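Local structure of 2'-deoxycytidine 5'-triphosphate deaminase (Agrobacterium tumefaciens, 2R9Q) at residues 202-207 / 265-270; 249-254 / 326-331. The protein probably catalyses the hydrolytic deamination of dCTP to dUTP. All blocks are in the same frame, centred on the assembly; numbering follows the deposited sequence.

Contact 1. Residues 202-207 / 265-270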
ATOM      1  N   ILE B 202      -8.332  -6.148  35.422  1.00 82.38           N
ATOM      2  CA  ILE B 202      -9.727  -6.060  34.943  1.00 81.05           C
ATOM      3  C   ILE B 202      -9.801  -6.000  33.399  1.00 78.72           C
ATOM      4  O   ILE B 202      -9.010  -5.331  32.763  1.00 78.55           O
ATOM      5  CB  ILE B 202     -10.570  -4.947  35.682  1.00 81.44           C
ATOM      6  CG1 ILE B 202     -10.602  -3.600  34.939  1.00 82.93           C
ATOM      7  CG2 ILE B 202     -10.099  -4.761  37.144  1.00 80.57           C
ATOM      8  CD1 ILE B 202     -11.866  -3.382  34.137  1.00 83.53           C
ATOM      9  N   ALA B 203     -10.733  -6.747  32.811  1.00 76.07           N
ATOM     10  CA  ALA B 203     -10.822  -6.903  31.360  1.00 74.31           C
ATOM     11  C   ALA B 203     -11.699  -5.828  30.721  1.00 72.08           C
ATOM     12  O   ALA B 203     -12.723  -5.424  31.262  1.00 71.34           O
ATOM     13  CB  ALA B 203     -11.313  -8.315  30.978  1.00 73.99           C
ATOM     14  N   LEU B 204     -11.260  -5.348  29.573  1.00 70.31           N
ATOM     15  CA  LEU B 204     -11.968  -4.312  28.850  1.00 69.49           C
ATOM     16  C   LEU B 204     -12.511  -4.880  27.542  1.00 68.20           C
ATOM     17  O   LEU B 204     -11.801  -5.531  26.787  1.00 67.66           O
ATOM     18  CB  LEU B 204     -11.060  -3.091  28.627  1.00 69.84           C
ATOM     19  CG  LEU B 204     -10.675  -2.308  29.915  1.00 70.52           C
ATOM     20  CD1 LEU B 204      -9.512  -1.379  29.711  1.00 69.02           C
ATOM     21  CD2 LEU B 204     -11.823  -1.553  30.508  1.00 67.39           C
ATOM     22  N   SER B 205     -13.786  -4.638  27.288  1.00 66.98           N
ATOM     23  CA  SER B 205     -14.428  -5.129  26.093  1.00 66.30           C
ATOM     24  C   SER B 205     -14.919  -3.958  25.238  1.00 65.25           C
ATOM     25  O   SER B 205     -15.063  -2.848  25.718  1.00 63.19           O
ATOM     26  CB  SER B 205     -15.570  -6.092  26.449  1.00 66.36           C
ATOM     27  OG  SER B 205     -16.539  -5.446  27.231  1.00 64.67           O
ATOM     28  N   ILE B 206     -15.160  -4.240  23.958  1.00 64.44           N
ATOM     29  CA  ILE B 206     -15.441  -3.198  22.983  1.00 63.74           C
ATOM     30  C   ILE B 206     -16.934  -2.908  22.846  1.00 63.28           C
ATOM     31  O   ILE B 206     -17.735  -3.817  22.756  1.00 62.19           O
ATOM     32  CB  ILE B 206     -14.769  -3.514  21.588  1.00 63.41           C
ATOM     33  CG1 ILE B 206     -14.497  -2.216  20.827  1.00 62.49           C
ATOM     34  CG2 ILE B 206     -15.576  -4.504  20.783  1.00 60.91           C
ATOM     35  CD1 ILE B 206     -13.229  -1.510  21.314  1.00 64.06           C
ATOM     36  N   ASP B 207     -17.287  -1.629  22.831  1.00 63.47           N
ATOM     37  CA  ASP B 207     -18.650  -1.200  22.613  1.00 64.05           C
ATOM     38  C   ASP B 207     -18.857  -0.804  21.164  1.00 64.81           C
ATOM     39  O   ASP B 207     -18.388   0.247  20.727  1.00 64.78           O
ATOM     40  CB  ASP B 207     -18.980  -0.014  23.492  1.00 64.04           C
ATOM     41  CG  ASP B 207     -20.471   0.214  23.628  1.00 64.46           C
ATOM     42  OD1 ASP B 207     -21.248   0.000  22.652  1.00 63.16           O
ATOM     43  OD2 ASP B 207     -20.869   0.603  24.745  1.00 64.73           O
ATOM     44  N   SER B 265     -14.391   1.380  24.998  1.00 61.10           N
ATOM     45  CA  SER B 265     -14.739   0.292  25.900  1.00 62.19           C
ATOM     46  C   SER B 265     -16.205   0.320  26.372  1.00 63.12           C
ATOM     47  O   SER B 265     -16.780   1.383  26.565  1.00 62.46           O
ATOM     48  CB  SER B 265     -13.797   0.293  27.118  1.00 62.48           C
ATOM     49  OG  SER B 265     -14.115   1.287  28.071  1.00 60.44           O
ATOM     50  N   ARG B 266     -16.796  -0.853  26.568  1.00 64.26           N
ATOM     51  CA  ARG B 266     -18.115  -0.935  27.211  1.00 65.88           C
ATOM     52  C   ARG B 266     -18.009  -0.546  28.684  1.00 66.12           C
ATOM     53  O   ARG B 266     -18.856   0.184  29.195  1.00 66.39           O
ATOM     54  CB  ARG B 266     -18.706  -2.337  27.113  1.00 66.14           C
ATOM     55  CG  ARG B 266     -19.046  -2.778  25.715  1.00 68.39           C
ATOM     56  CD  ARG B 266     -19.944  -3.998  25.729  1.00 70.70           C
ATOM     57  NE  ARG B 266     -19.365  -5.003  26.588  1.00 71.53           N
ATOM     58  CZ  ARG B 266     -20.041  -5.821  27.385  1.00 72.76           C
ATOM     59  NH1 ARG B 266     -21.374  -5.791  27.470  1.00 74.27           N
ATOM     60  NH2 ARG B 266     -19.359  -6.673  28.120  1.00 72.43           N
ATOM     61  N   GLU B 267     -16.953  -1.011  29.350  1.00 66.02           N
ATOM     62  CA  GLU B 267     -16.749  -0.725  30.765  1.00 66.23           C
ATOM     63  C   GLU B 267     -16.374   0.731  31.061  1.00 65.88           C
ATOM     64  O   GLU B 267     -15.488   1.307  30.429  1.00 65.13           O
ATOM     65  CB  GLU B 267     -15.713  -1.658  31.373  1.00 66.62           C
ATOM     66  CG  GLU B 267     -16.061  -3.111  31.235  1.00 67.24           C
ATOM     67  CD  GLU B 267     -15.693  -3.699  29.894  1.00 69.12           C
ATOM     68  OE1 GLU B 267     -15.028  -2.984  29.103  1.00 70.19           O
ATOM     69  OE2 GLU B 267     -16.063  -4.881  29.634  1.00 70.22           O
ATOM     70  N   ALA B 268     -17.110   1.314  32.010  1.00 65.70           N
ATOM     71  CA  ALA B 268     -16.779   2.581  32.642  1.00 64.62           C
ATOM     72  C   ALA B 268     -15.854   2.221  33.812  1.00 64.10           C
ATOM     73  O   ALA B 268     -16.265   1.533  34.738  1.00 63.27           O
ATOM     74  CB  ALA B 268     -18.040   3.286  33.127  1.00 63.44           C
ATOM     75  N   VAL B 269     -14.613   2.693  33.760  1.00 63.88           N
ATOM     76  CA  VAL B 269     -13.563   2.288  34.696  1.00 64.45           C
ATOM     77  C   VAL B 269     -13.087   3.440  35.633  1.00 64.69           C
ATOM     78  O   VAL B 269     -13.164   4.618  35.292  1.00 64.31           O
ATOM     79  CB  VAL B 269     -12.390   1.527  33.908  1.00 64.72           C
ATOM     80  CG1 VAL B 269     -11.417   2.472  33.155  1.00 62.51           C
ATOM     81  CG2 VAL B 269     -11.634   0.627  34.837  1.00 66.55           C
ATOM     82  N   HIS B 270     -12.638   3.084  36.835  1.00 65.44           N
ATOM     83  CA  HIS B 270     -12.148   4.041  37.840  1.00 65.88           C
ATOM     84  C   HIS B 270     -10.815   3.530  38.422  1.00 66.00           C
ATOM     85  O   HIS B 270     -10.655   2.337  38.701  1.00 64.96           O
ATOM     86  CB  HIS B 270     -13.233   4.255  38.898  1.00 66.18           C
ATOM     87  CG  HIS B 270     -12.792   4.942  40.164  1.00 67.06           C
ATOM     88  ND1 HIS B 270     -12.220   6.199  40.183  1.00 69.65           N
ATOM     89  CD2 HIS B 270     -12.913   4.572  41.461  1.00 65.58           C
ATOM     90  CE1 HIS B 270     -11.987   6.560  41.432  1.00 68.13           C
ATOM     91  NE2 HIS B 270     -12.409   5.591  42.225  1.00 68.15           N
TER
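Ser205 and Glu267 hold the middle of this contact. The Glu267 carboxylate takes two donors from one residue. Ser205 N gives a nearly straight bond to Glu267 OE1 (2.8 Å, 171° at the hydrogen). The hydroxyl Ser205 OG donates to Glu267 OE2 at 2.5 Å. Both donors come on the syn side of the carboxylate and lie somewhat out of its plane. The bend of the Glu267 chain at chi2 (82°) puts CD beside the serine.

Ser205 OG is also an acceptor. It lies at the edge of the Arg266 guanidinium, close to its plane, and is met side-on by two nitrogens. Arg266 NE is 2.9 Å from Ser205 OG, and a longer, more bent bond comes from NH2. One hydroxyl thus links the carboxylate to the guanidinium, which may polarise it.

The backbone adds a further bond, from Arg266 N to Ser205 O at 2.8 Å. Ser265 CA lies 3.2 Å from the same oxygen, as a CA-H...O contact. Arg266 CG lies 3.5 Å from Asp207 CB, and the two side chains cross at about a right angle. The carboxylate of Asp207 turns elsewhere, to Lys209 N and to Arg312.

Second-shell bonds hold the corner at residues 266 and 267. Ser265 OG bonds to Glu267 O at 2.7 Å, on a lone pair in the carbonyl plane, and also bonds to Ala313 N. Apolar packing continues beyond the polar group, where Ile202 CD1 meets Val269 CG2 at 4.1 Å.

Ile206 and Ser265 form a single backbone bridge. Strand 202-205 is at the border of one antiparallel sheet, and strand 261-269 runs through another. A buried polar junction thus joins the edge of one sheet to a corner in a strand of another, in the all-beta, dUTPase-like C-terminal domain.

Contact 2. Residues 249-254 / 326-331; sequences GRAELI and LEHGQI
Ala251 CB points at residues 326-331 and meets His328 CB at 3.6 Å. His328 CG is anti to the backbone N (chi1 180°), and the imidazole leads away from Ala251. Its ND1 bonds instead to Leu208 N. Beside the two CB atoms, His328 N gives an almost straight bond to Ala251 O (3.1 Å, 175°).

Glu252 and Glu327 form the next pair, non-hydrogen-bonded, with side chains on one face of the ribbon. They touch through their aliphatic parts, with Glu252 CB 4.1 Å from Glu327 CG. Their like-charged ends do not touch. Glu327 OE1 makes a salt bridge to Lys69 of the second subunit, which probably eases the repulsion.

Leu253 and Leu326 are the hydrogen-bonded pair, and both point to the opposite face. Leu253 N to Leu326 O is 2.8 Å, and Leu326 N to Leu253 O is 2.9 Å. On that face both side chains touch Leu263.

Ala251 centres an inverse gamma turn. Glu327 to Gln330 make a type II turn, with Gly329 at positive phi. Both turns lie at one end of a short two-stranded antiparallel ribbon, whose Glu327 reaches the second subunit.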
ATOM      1  N   GLY B 249     -25.806  -1.913  11.012  1.00 82.21           N
ATOM      2  CA  GLY B 249     -26.423  -3.250  10.970  1.00 82.54           C
ATOM      3  C   GLY B 249     -26.287  -4.008  12.274  1.00 82.03           C
ATOM      4  O   GLY B 249     -26.872  -3.613  13.288  1.00 82.14           O
ATOM      5  N   ARG B 250     -25.533  -5.109  12.240  1.00 81.11           N
ATOM      6  CA  ARG B 250     -25.172  -5.854  13.461  1.00 80.23           C
ATOM      7  C   ARG B 250     -24.087  -5.073  14.229  1.00 78.84           C
ATOM      8  O   ARG B 250     -23.435  -4.186  13.659  1.00 78.57           O
ATOM      9  CB  ARG B 250     -24.690  -7.278  13.118  1.00 80.34           C
ATOM     10  N   ALA B 251     -23.917  -5.385  15.517  1.00 76.77           N
ATOM     11  CA  ALA B 251     -22.925  -4.711  16.358  1.00 74.88           C
ATOM     12  C   ALA B 251     -21.524  -5.289  16.104  1.00 73.22           C
ATOM     13  O   ALA B 251     -21.038  -6.147  16.847  1.00 71.79           O
ATOM     14  CB  ALA B 251     -23.308  -4.827  17.823  1.00 74.77           C
ATOM     15  N   GLU B 252     -20.904  -4.822  15.022  1.00 71.52           N
ATOM     16  CA  GLU B 252     -19.625  -5.336  14.566  1.00 70.69           C
ATOM     17  C   GLU B 252     -18.962  -4.404  13.544  1.00 69.16           C
ATOM     18  O   GLU B 252     -19.628  -3.632  12.880  1.00 66.82           O
ATOM     19  CB  GLU B 252     -19.769  -6.749  13.992  1.00 70.84           C
ATOM     20  CG  GLU B 252     -20.343  -6.812  12.577  1.00 72.31           C
ATOM     21  CD  GLU B 252     -21.180  -8.086  12.324  1.00 74.91           C
ATOM     22  OE1 GLU B 252     -20.765  -9.230  12.712  1.00 72.67           O
ATOM     23  OE2 GLU B 252     -22.268  -7.910  11.735  1.00 74.48           O
ATOM     24  N   LEU B 253     -17.640  -4.524  13.432  1.00 67.52           N
ATOM     25  CA  LEU B 253     -16.841  -3.649  12.610  1.00 66.67           C
ATOM     26  C   LEU B 253     -15.717  -4.412  11.954  1.00 65.74           C
ATOM     27  O   LEU B 253     -14.913  -5.003  12.637  1.00 64.66           O
ATOM     28  CB  LEU B 253     -16.232  -2.559  13.502  1.00 66.53           C
ATOM     29  CG  LEU B 253     -15.371  -1.505  12.832  1.00 65.44           C
ATOM     30  CD1 LEU B 253     -16.209  -0.700  11.818  1.00 62.31           C
ATOM     31  CD2 LEU B 253     -14.709  -0.621  13.923  1.00 66.23           C
ATOM     32  N   ILE B 254     -15.630  -4.353  10.630  1.00 65.66           N
ATOM     33  CA  ILE B 254     -14.503  -4.949   9.910  1.00 64.64           C
ATOM     34  C   ILE B 254     -13.301  -4.021  10.039  1.00 63.79           C
ATOM     35  O   ILE B 254     -13.303  -2.892   9.566  1.00 62.86           O
ATOM     36  CB  ILE B 254     -14.840  -5.291   8.425  1.00 64.86           C
ATOM     37  CG1 ILE B 254     -15.900  -6.414   8.391  1.00 65.79           C
ATOM     38  CG2 ILE B 254     -13.571  -5.675   7.625  1.00 61.20           C
ATOM     39  CD1 ILE B 254     -16.458  -6.713   7.022  1.00 65.16           C
ATOM     40  N   LEU B 326     -14.539  -7.455  14.145  1.00 61.09           N
ATOM     41  CA  LEU B 326     -14.554  -7.221  15.563  1.00 61.83           C
ATOM     42  C   LEU B 326     -16.004  -7.081  15.991  1.00 61.80           C
ATOM     43  O   LEU B 326     -16.771  -6.353  15.389  1.00 60.63           O
ATOM     44  CB  LEU B 326     -13.745  -5.971  15.934  1.00 61.81           C
ATOM     45  CG  LEU B 326     -13.651  -5.555  17.414  1.00 61.26           C
ATOM     46  CD1 LEU B 326     -12.867  -6.524  18.300  1.00 57.66           C
ATOM     47  CD2 LEU B 326     -13.068  -4.130  17.487  1.00 60.87           C
ATOM     48  N   GLU B 327     -16.356  -7.789  17.048  1.00 62.85           N
ATOM     49  CA  GLU B 327     -17.747  -7.863  17.495  1.00 64.82           C
ATOM     50  C   GLU B 327     -17.865  -7.246  18.883  1.00 64.49           C
ATOM     51  O   GLU B 327     -16.931  -7.355  19.699  1.00 64.04           O
ATOM     52  CB  GLU B 327     -18.249  -9.331  17.485  1.00 64.68           C
ATOM     53  CG  GLU B 327     -18.310  -9.952  16.095  1.00 65.03           C
ATOM     54  CD  GLU B 327     -18.587 -11.447  16.123  1.00 67.22           C
ATOM     55  OE1 GLU B 327     -19.738 -11.810  16.498  1.00 70.41           O
ATOM     56  OE2 GLU B 327     -17.658 -12.257  15.772  1.00 67.92           O
ATOM     57  N   HIS B 328     -19.001  -6.578  19.104  1.00 64.75           N
ATOM     58  CA  HIS B 328     -19.392  -5.997  20.394  1.00 64.75           C
ATOM     59  C   HIS B 328     -19.237  -6.994  21.563  1.00 64.57           C
ATOM     60  O   HIS B 328     -19.538  -8.182  21.425  1.00 64.30           O
ATOM     61  CB  HIS B 328     -20.847  -5.526  20.303  1.00 64.77           C
ATOM     62  CG  HIS B 328     -21.378  -4.915  21.571  1.00 64.95           C
ATOM     63  ND1 HIS B 328     -21.259  -3.572  21.861  1.00 65.03           N
ATOM     64  CD2 HIS B 328     -22.026  -5.468  22.621  1.00 64.87           C
ATOM     65  CE1 HIS B 328     -21.818  -3.321  23.032  1.00 66.21           C
ATOM     66  NE2 HIS B 328     -22.287  -4.458  23.515  1.00 65.29           N
ATOM     67  N   GLY B 329     -18.756  -6.509  22.703  1.00 64.67           N
ATOM     68  CA  GLY B 329     -18.453  -7.372  23.844  1.00 65.36           C
ATOM     69  C   GLY B 329     -17.146  -8.132  23.747  1.00 65.41           C
ATOM     70  O   GLY B 329     -16.717  -8.720  24.710  1.00 64.90           O
ATOM     71  N   GLN B 330     -16.494  -8.114  22.594  1.00 66.29           N
ATOM     72  CA  GLN B 330     -15.181  -8.743  22.460  1.00 66.75           C
ATOM     73  C   GLN B 330     -14.186  -8.096  23.424  1.00 66.80           C
ATOM     74  O   GLN B 330     -14.039  -6.862  23.440  1.00 66.14           O
ATOM     75  CB  GLN B 330     -14.697  -8.601  21.035  1.00 66.88           C
ATOM     76  CG  GLN B 330     -13.241  -8.957  20.771  1.00 67.31           C
ATOM     77  CD  GLN B 330     -12.956 -10.420  20.905  1.00 66.48           C
ATOM     78  OE1 GLN B 330     -13.591 -11.237  20.266  1.00 65.89           O
ATOM     79  NE2 GLN B 330     -11.966 -10.757  21.713  1.00 67.66           N
ATOM     80  N   ILE B 331     -13.495  -8.939  24.202  1.00 66.78           N
ATOM     81  CA  ILE B 331     -12.378  -8.484  25.042  1.00 66.93           C
ATOM     82  C   ILE B 331     -11.137  -8.056  24.245  1.00 66.73           C
ATOM     83  O   ILE B 331     -10.661  -8.787  23.378  1.00 66.43           O
ATOM     84  CB  ILE B 331     -11.965  -9.532  26.100  1.00 66.81           C
ATOM     85  CG1 ILE B 331     -13.132  -9.769  27.076  1.00 66.86           C
ATOM     86  CG2 ILE B 331     -10.699  -9.070  26.850  1.00 64.07           C
ATOM     87  CD1 ILE B 331     -12.991 -11.028  27.923  1.00 64.45           C
TER

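Overall arrangement
From the N terminus, the chain first passes residues 202-207, then 249-254, 265-270 and 326-331. Contact 1 closes the loop from 207 to 265, and contact 2 the longer one from 254 to 326. The two loops cross, because residues 249-254 lie within the first and 265-270 within the second. The contact centres are about 14 Å apart. They meet directly where Ile206 O and Gly329 N lie 2.9 Å apart, a probable hydrogen bond. Contact 1 ties the sheet holding strand 202-205 to that holding strand 261-269. Contact 2 adds the ribbon of 252-255 and 324-327, which also reaches the second subunit.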